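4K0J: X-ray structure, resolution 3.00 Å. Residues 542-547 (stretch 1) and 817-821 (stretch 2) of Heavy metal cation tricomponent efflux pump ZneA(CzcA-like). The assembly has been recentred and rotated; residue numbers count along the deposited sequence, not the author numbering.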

# COMPACT_ATOMS: atom_id res chain seq x y z
N ILE C 542 26.19 8.15 40.25
CA ILE C 542 26.58 7.50 39.00
C ILE C 542 26.35 8.42 37.80
O ILE C 542 25.39 9.19 37.77
CB ILE C 542 25.85 6.15 38.80
CG1 ILE C 542 26.45 5.36 37.63
CG2 ILE C 542 24.36 6.35 38.58
CD1 ILE C 542 27.92 5.04 37.80
N GLY C 543 27.25 8.34 36.82
CA GLY C 543 27.09 9.09 35.59
C GLY C 543 26.02 8.45 34.71
O GLY C 543 25.76 7.26 34.82
N ARG C 544 25.41 9.25 33.84
CA ARG C 544 24.35 8.76 32.97
C ARG C 544 24.64 9.06 31.51
O ARG C 544 24.96 10.20 31.15
CB ARG C 544 23.00 9.35 33.39
CG ARG C 544 22.51 8.89 34.76
CD ARG C 544 21.31 9.71 35.21
NE ARG C 544 20.31 9.84 34.16
CZ ARG C 544 19.24 10.63 34.24
NH1 ARG C 544 19.04 11.37 35.32
NH2 ARG C 544 18.38 10.69 33.23
N ASP C 545 24.51 8.05 30.66
CA ASP C 545 24.69 8.21 29.22
C ASP C 545 23.40 7.87 28.48
O ASP C 545 22.30 8.15 28.97
CB ASP C 545 25.82 7.31 28.70
CG ASP C 545 27.19 7.78 29.15
OD1 ASP C 545 28.20 7.31 28.57
OD2 ASP C 545 27.27 8.62 30.07
N PHE C 546 23.54 7.28 27.30
CA PHE C 546 22.40 6.74 26.57
C PHE C 546 22.76 5.39 25.97
O PHE C 546 21.92 4.49 25.87
CB PHE C 546 21.92 7.69 25.48
CG PHE C 546 20.87 7.10 24.59
CD1 PHE C 546 21.18 6.63 23.33
CD2 PHE C 546 19.56 7.00 25.02
CE1 PHE C 546 20.22 6.08 22.52
CE2 PHE C 546 18.58 6.45 24.21
CZ PHE C 546 18.92 5.99 22.95
N LEU C 547 24.02 5.26 25.56
CA LEU C 547 24.58 3.98 25.14
C LEU C 547 26.09 4.09 25.09
O LEU C 547 26.63 5.17 24.87
CB LEU C 547 24.00 3.53 23.78
CG LEU C 547 23.88 4.51 22.61
CD1 LEU C 547 25.22 4.89 21.99
CD2 LEU C 547 22.95 3.93 21.55
N ARG C 817 34.30 12.70 28.94
CA ARG C 817 33.80 12.54 30.31
C ARG C 817 32.43 11.88 30.36
O ARG C 817 32.29 10.70 30.06
CB ARG C 817 33.76 13.90 31.02
CG ARG C 817 33.78 13.81 32.53
CD ARG C 817 33.82 15.19 33.19
NE ARG C 817 32.58 15.94 33.00
CZ ARG C 817 32.28 17.05 33.67
NH1 ARG C 817 31.13 17.67 33.44
NH2 ARG C 817 33.11 17.52 34.58
N ASP C 818 31.42 12.66 30.75
CA ASP C 818 30.10 12.11 31.01
C ASP C 818 29.08 12.72 30.05
O ASP C 818 29.45 13.38 29.09
CB ASP C 818 29.69 12.43 32.45
CG ASP C 818 28.93 11.30 33.10
OD1 ASP C 818 29.39 10.14 33.03
OD2 ASP C 818 27.86 11.57 33.70
N LEU C 819 27.80 12.49 30.33
CA LEU C 819 26.75 13.15 29.58
C LEU C 819 25.82 13.90 30.52
O LEU C 819 25.53 15.07 30.30
CB LEU C 819 25.96 12.15 28.73
CG LEU C 819 24.79 12.75 27.93
CD1 LEU C 819 25.26 13.91 27.08
CD2 LEU C 819 24.14 11.69 27.06
N SER C 820 25.37 13.23 31.57
CA SER C 820 24.44 13.83 32.53
C SER C 820 25.06 15.05 33.21
O SER C 820 24.56 16.17 33.08
CB SER C 820 24.02 12.81 33.59
OG SER C 820 25.10 12.55 34.48
N THR C 821 26.13 14.81 33.96
CA THR C 821 26.83 15.87 34.67
C THR C 821 27.39 16.92 33.71
O THR C 821 27.35 18.13 33.99
CB THR C 821 27.97 15.31 35.55
OG1 THR C 821 28.86 14.53 34.76
CG2 THR C 821 27.40 14.45 36.67

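Residues 817-821 approach segment 542-547 of the same chain, which has no regular helix or strand; touching residues lie at least 273 positions apart in sequence, and together the two stretches bury 262 Å² of surface. The contact is small and largely polar, with R544 and D545 lying nearest to S820 and L819, respectively.

R817 begins the stretch without taking part. Its nearest side-chain approach is CB to OD2 of D545, 8.4 Å, and the contact effectively starts one residue later.

D818 is the polar hub. Its CA-to-CB bond points sideways, but the carboxylate at its end comes nearer and settles against the backbone of G543 and R544. OD2 accepts a weak hydrogen bond from the amide N of R544, at 3.4 Å and with an N-H...O angle of 138°, and lies 3.2 Å from CA of G543. The absence of a side chain at G543 matters here: a CB built in ideal geometry on this residue would fall 2.3 Å from OD1 of D818, a clear clash. The same OD2 also serves its own stretch, accepting a hydrogen bond from OG of S820 at 3.0 Å and a weak one from OG1 of T821 at 3.3 Å. One carboxylate oxygen thus links the start of the following helix to the backbone of the distant segment. A less favourable feature lies nearby, where OD1 of D818 is 3.9 Å from OD2 of D545, bringing two like charges close together with no cross-stretch salt bridge to offset them.

L819 occupies the N-cap position, immediately before the helix, and its CA-to-CB bond points toward the other stretch. Its CB packs 3.3 Å from the carbonyl O of R544 and 4.0 Å from OD2 of D545, so the buried leucine meets polar atoms at the base of its side chain. Farther out, CD2 reaches to 4.5 Å from the backbone N of F546, a marginal approach; the end of the phenylalanine side chain leads away from this contact.

S820, the first helical residue, supplies the firmest direct link. Its amide N donates a hydrogen bond to O of R544 at 3.1 Å, with an N-H...O angle of 137°. R544 therefore engages stretch 2 through both of its backbone polar groups, its N directed to D818 and its O to S820. The CB atoms of R544 and S820 meet at 3.6 Å, a close packing of the two side-chain bases, while the rest of the arginine side chain, including the guanidinium, lies farther from S820. With chi1 in the p rotamer, OG of S820 lies 4.1 Å from CA of G543 as well as donating its hydrogen bond to OD2 of D818.

T821 continues the helix but makes no contact with stretch 1; its CG2 lies 5.5 Å from CA of G543. Its contribution is indirect, through the weak hydrogen bond to the D818 carboxylate.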